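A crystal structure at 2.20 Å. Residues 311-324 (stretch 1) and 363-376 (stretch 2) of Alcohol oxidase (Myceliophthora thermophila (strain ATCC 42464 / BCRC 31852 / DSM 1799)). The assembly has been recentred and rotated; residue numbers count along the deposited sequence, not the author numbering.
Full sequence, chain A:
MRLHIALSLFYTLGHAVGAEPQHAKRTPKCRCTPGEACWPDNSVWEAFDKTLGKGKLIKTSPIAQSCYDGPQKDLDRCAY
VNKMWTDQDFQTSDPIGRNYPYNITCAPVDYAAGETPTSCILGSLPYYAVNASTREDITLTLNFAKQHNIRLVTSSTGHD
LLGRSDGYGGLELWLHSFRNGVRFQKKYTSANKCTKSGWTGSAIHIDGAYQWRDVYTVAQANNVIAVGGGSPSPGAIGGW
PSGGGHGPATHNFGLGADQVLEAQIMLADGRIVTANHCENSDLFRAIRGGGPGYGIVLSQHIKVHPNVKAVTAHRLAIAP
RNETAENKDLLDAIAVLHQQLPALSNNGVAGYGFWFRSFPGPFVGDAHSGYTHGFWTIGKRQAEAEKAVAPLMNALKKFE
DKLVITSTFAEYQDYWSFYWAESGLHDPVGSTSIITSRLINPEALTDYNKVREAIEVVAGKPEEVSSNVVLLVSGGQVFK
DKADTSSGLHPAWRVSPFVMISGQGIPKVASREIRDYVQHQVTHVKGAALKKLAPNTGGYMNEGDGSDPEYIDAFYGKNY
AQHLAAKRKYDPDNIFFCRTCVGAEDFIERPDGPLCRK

Stretch 1 311-324: VTAHRLAIAPRNET
Stretch 2, residues 363-376: FVGDAHSGYTHGFW

Strands 311-320 and 370-376 run antiparallel, their axes 156° apart and 4.4 Å at closest approach. Three hydrogen-bonded pairs, His314 with Phe375, Leu316 with His373 and Ile318 with Tyr371, set the register; at the centre His373 N lies 2.9 Å from Leu316 O, and Leu316 N 3.2 Å from His373 O. Backbones are extended, Leu316 at phi/psi -121/139 and His373 at -150/157.

His373 covers the most surface. Its chi1 of 82° (p) brings the imidazole nearer the partner strand, where Leu316, buried at chi1 t and chi2 p, lays CB over one ring face, 3.6 Å from the centroid. A flat ring suits this place: its face accepts the aliphatic carbon while its nitrogens work in the plane. His314 ND1 donates a weak bond to His373 NE2 (3.1 Å), and Tyr371 OH shares a 2.8 Å hydrogen bond with His373 ND1. Tyr371 (chi1 t) also offers carbon, its CE1 4.0 Å from Leu316 CD2.

Beyond the strand, Glu323, extended with chi1 and chi2 t, reaches back to the loop: OE1 accepts from His368 N (3.0 Å), OE2 from Ser369 OG (2.9 Å). Gly370, at phi/psi 140/-169, fits because a CB would clash with Ile318 O. Small Ala319 packs CB 3.5 Å from Val364 CG1.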

# COMPACT_ATOMS: atom_id res chain seq x y z
N VAL A 311 -3.69 25.93 3.07
CA VAL A 311 -2.94 24.81 3.66
C VAL A 311 -1.56 25.37 3.92
O VAL A 311 -1.00 26.07 3.07
CB VAL A 311 -2.78 23.60 2.72
CG1 VAL A 311 -2.02 22.47 3.41
CG2 VAL A 311 -4.14 23.08 2.27
N THR A 312 -1.02 25.06 5.08
CA THR A 312 0.37 25.41 5.36
C THR A 312 1.15 24.15 5.64
O THR A 312 0.73 23.32 6.43
CB THR A 312 0.49 26.39 6.54
OG1 THR A 312 -0.30 27.54 6.27
CG2 THR A 312 1.93 26.85 6.72
N ALA A 313 2.31 24.03 5.00
CA ALA A 313 3.22 22.92 5.22
C ALA A 313 4.36 23.34 6.13
O ALA A 313 4.82 24.48 6.06
CB ALA A 313 3.77 22.45 3.87
N HIS A 314 4.82 22.41 6.94
CA HIS A 314 5.93 22.61 7.86
C HIS A 314 7.05 21.66 7.50
O HIS A 314 6.88 20.46 7.57
CB HIS A 314 5.48 22.29 9.29
CG HIS A 314 6.57 22.43 10.31
ND1 HIS A 314 6.85 21.44 11.23
CD2 HIS A 314 7.41 23.45 10.59
CE1 HIS A 314 7.84 21.85 12.01
NE2 HIS A 314 8.19 23.07 11.64
N ARG A 315 8.19 22.20 7.10
CA ARG A 315 9.36 21.38 6.81
C ARG A 315 10.34 21.42 7.98
O ARG A 315 10.83 22.48 8.33
CB ARG A 315 10.00 21.83 5.49
CG ARG A 315 9.13 21.50 4.26
CD ARG A 315 9.24 20.03 3.83
NE ARG A 315 8.63 19.81 2.49
CZ ARG A 315 9.30 19.67 1.33
NH1 ARG A 315 10.65 19.70 1.26
NH2 ARG A 315 8.63 19.45 0.19
N LEU A 316 10.61 20.28 8.57
CA LEU A 316 11.50 20.21 9.74
C LEU A 316 12.66 19.31 9.41
O LEU A 316 12.45 18.26 8.84
CB LEU A 316 10.77 19.63 10.97
CG LEU A 316 11.60 19.45 12.27
CD1 LEU A 316 11.96 20.79 12.90
CD2 LEU A 316 10.82 18.61 13.27
N ALA A 317 13.86 19.68 9.82
CA ALA A 317 15.02 18.84 9.65
C ALA A 317 15.92 18.95 10.86
O ALA A 317 16.13 20.05 11.39
CB ALA A 317 15.77 19.22 8.39
N ILE A 318 16.42 17.81 11.28
CA ILE A 318 17.20 17.67 12.51
C ILE A 318 18.42 16.84 12.19
O ILE A 318 18.28 15.73 11.65
CB ILE A 318 16.42 16.90 13.61
CG1 ILE A 318 15.03 17.49 13.82
CG2 ILE A 318 17.23 16.86 14.89
CD1 ILE A 318 14.14 16.71 14.74
N ALA A 319 19.59 17.33 12.56
CA ALA A 319 20.82 16.59 12.38
C ALA A 319 21.73 16.76 13.58
O ALA A 319 21.66 17.81 14.23
CB ALA A 319 21.57 17.10 11.16
N PRO A 320 22.60 15.76 13.85
CA PRO A 320 23.58 15.86 14.91
C PRO A 320 24.59 16.94 14.65
O PRO A 320 24.99 17.13 13.52
CB PRO A 320 24.30 14.50 14.88
CG PRO A 320 24.00 13.88 13.60
CD PRO A 320 22.65 14.44 13.19
N ARG A 321 24.95 17.68 15.68
CA ARG A 321 26.16 18.48 15.63
C ARG A 321 27.35 17.57 15.68
O ARG A 321 28.37 17.88 15.10
CB ARG A 321 26.24 19.48 16.80
CG ARG A 321 25.20 20.56 16.72
CD ARG A 321 25.54 21.72 17.63
NE ARG A 321 24.35 22.57 17.68
CZ ARG A 321 24.08 23.60 16.86
NH1 ARG A 321 24.94 23.98 15.91
NH2 ARG A 321 22.94 24.27 17.01
N ASN A 322 27.25 16.48 16.44
CA ASN A 322 28.35 15.55 16.75
C ASN A 322 27.90 14.16 16.31
O ASN A 322 27.20 13.44 17.01
CB ASN A 322 28.55 15.67 18.25
CG ASN A 322 29.59 14.71 18.86
OD1 ASN A 322 30.73 14.64 18.41
ND2 ASN A 322 29.20 14.07 19.97
N GLU A 323 28.27 13.80 15.10
CA GLU A 323 27.79 12.59 14.51
C GLU A 323 28.65 11.41 15.05
O GLU A 323 29.87 11.50 15.06
CB GLU A 323 27.80 12.61 12.99
CG GLU A 323 26.76 11.68 12.47
CD GLU A 323 26.57 11.68 10.96
OE1 GLU A 323 27.23 12.42 10.21
OE2 GLU A 323 25.74 10.88 10.58
N THR A 324 27.98 10.36 15.52
CA THR A 324 28.60 9.15 16.03
C THR A 324 27.71 7.98 15.58
O THR A 324 26.53 8.18 15.15
CB THR A 324 28.70 9.12 17.57
OG1 THR A 324 27.40 9.20 18.16
CG2 THR A 324 29.50 10.28 18.09
N PHE A 363 22.39 13.03 4.68
CA PHE A 363 20.96 12.99 4.76
C PHE A 363 20.40 14.37 5.13
O PHE A 363 19.60 14.91 4.41
CB PHE A 363 20.51 11.89 5.73
CG PHE A 363 19.02 11.76 5.81
CD1 PHE A 363 18.30 11.44 4.70
CD2 PHE A 363 18.35 11.99 6.99
CE1 PHE A 363 16.92 11.35 4.74
CE2 PHE A 363 16.98 11.90 7.06
CZ PHE A 363 16.27 11.57 5.94
N VAL A 364 20.82 14.94 6.25
CA VAL A 364 20.38 16.29 6.63
C VAL A 364 21.60 17.17 6.60
O VAL A 364 22.55 16.99 7.39
CB VAL A 364 19.69 16.35 8.00
CG1 VAL A 364 19.41 17.80 8.44
CG2 VAL A 364 18.37 15.60 7.95
N GLY A 365 21.57 18.10 5.65
CA GLY A 365 22.66 19.01 5.37
C GLY A 365 23.90 18.18 5.15
O GLY A 365 23.95 17.32 4.25
N ASP A 366 24.85 18.39 6.02
CA ASP A 366 26.17 17.78 5.95
C ASP A 366 26.31 16.44 6.68
O ASP A 366 27.30 15.72 6.50
CB ASP A 366 27.19 18.76 6.53
CG ASP A 366 28.52 18.62 5.85
OD1 ASP A 366 28.58 17.98 4.77
OD2 ASP A 366 29.53 19.12 6.39
N ALA A 367 25.31 16.10 7.49
CA ALA A 367 25.36 14.92 8.36
C ALA A 367 24.83 13.70 7.63
O ALA A 367 23.83 13.78 6.90
CB ALA A 367 24.54 15.18 9.61
N HIS A 368 25.49 12.56 7.83
CA HIS A 368 25.06 11.28 7.25
C HIS A 368 24.03 10.58 8.16
O HIS A 368 24.08 9.36 8.38
CB HIS A 368 26.27 10.35 7.00
CG HIS A 368 27.24 10.86 5.97
ND1 HIS A 368 27.50 12.20 5.78
CD2 HIS A 368 28.03 10.20 5.08
CE1 HIS A 368 28.39 12.35 4.81
NE2 HIS A 368 28.70 11.15 4.35
N SER A 369 23.08 11.36 8.67
CA SER A 369 22.01 10.85 9.53
C SER A 369 21.04 12.01 9.82
O SER A 369 21.31 13.17 9.47
CB SER A 369 22.56 10.33 10.87
OG SER A 369 23.12 11.38 11.60
N GLY A 370 19.93 11.70 10.46
CA GLY A 370 18.99 12.71 10.88
C GLY A 370 17.54 12.35 10.70
O GLY A 370 17.20 11.20 10.43
N TYR A 371 16.71 13.37 10.88
CA TYR A 371 15.26 13.25 10.80
C TYR A 371 14.79 14.38 9.94
O TYR A 371 15.25 15.51 10.09
CB TYR A 371 14.62 13.42 12.20
CG TYR A 371 13.11 13.60 12.16
CD1 TYR A 371 12.52 14.84 11.83
CD2 TYR A 371 12.27 12.52 12.41
CE1 TYR A 371 11.12 14.96 11.76
CE2 TYR A 371 10.89 12.64 12.34
CZ TYR A 371 10.32 13.86 12.03
OH TYR A 371 8.95 13.94 12.02
N THR A 372 13.82 14.10 9.07
CA THR A 372 13.20 15.13 8.28
C THR A 372 11.72 14.86 8.17
O THR A 372 11.30 13.72 8.23
CB THR A 372 13.84 15.25 6.87
OG1 THR A 372 13.42 16.47 6.30
CG2 THR A 372 13.45 14.15 5.96
N HIS A 373 10.91 15.90 8.02
CA HIS A 373 9.49 15.70 7.74
C HIS A 373 8.85 16.79 6.91
O HIS A 373 9.35 17.91 6.85
CB HIS A 373 8.68 15.41 9.03
CG HIS A 373 8.26 16.60 9.85
ND1 HIS A 373 8.27 16.56 11.22
CD2 HIS A 373 7.70 17.79 9.52
CE1 HIS A 373 7.81 17.70 11.70
NE2 HIS A 373 7.46 18.47 10.69
N GLY A 374 7.74 16.41 6.26
CA GLY A 374 6.79 17.30 5.62
C GLY A 374 5.44 17.07 6.30
O GLY A 374 4.77 16.04 6.06
N PHE A 375 5.09 17.99 7.21
CA PHE A 375 3.82 17.99 7.89
C PHE A 375 3.01 19.18 7.38
O PHE A 375 3.53 20.07 6.69
CB PHE A 375 3.97 18.12 9.42
CG PHE A 375 4.45 16.86 10.14
CD1 PHE A 375 4.71 15.64 9.49
CD2 PHE A 375 4.64 16.91 11.53
CE1 PHE A 375 5.13 14.53 10.19
CE2 PHE A 375 5.07 15.79 12.24
CZ PHE A 375 5.32 14.59 11.56
N TRP A 376 1.73 19.20 7.74
CA TRP A 376 0.83 20.25 7.28
C TRP A 376 -0.43 20.36 8.09
O TRP A 376 -0.86 19.39 8.73
CB TRP A 376 0.47 20.03 5.82
CG TRP A 376 0.24 18.57 5.44
CD1 TRP A 376 -0.86 17.82 5.69
CD2 TRP A 376 1.14 17.74 4.71
NE1 TRP A 376 -0.71 16.55 5.19
CE2 TRP A 376 0.51 16.48 4.57
CE3 TRP A 376 2.42 17.93 4.18
CZ2 TRP A 376 1.13 15.41 3.91
CZ3 TRP A 376 3.02 16.88 3.52
CH2 TRP A 376 2.37 15.63 3.39
O HOH W 1 12.40 18.99 5.99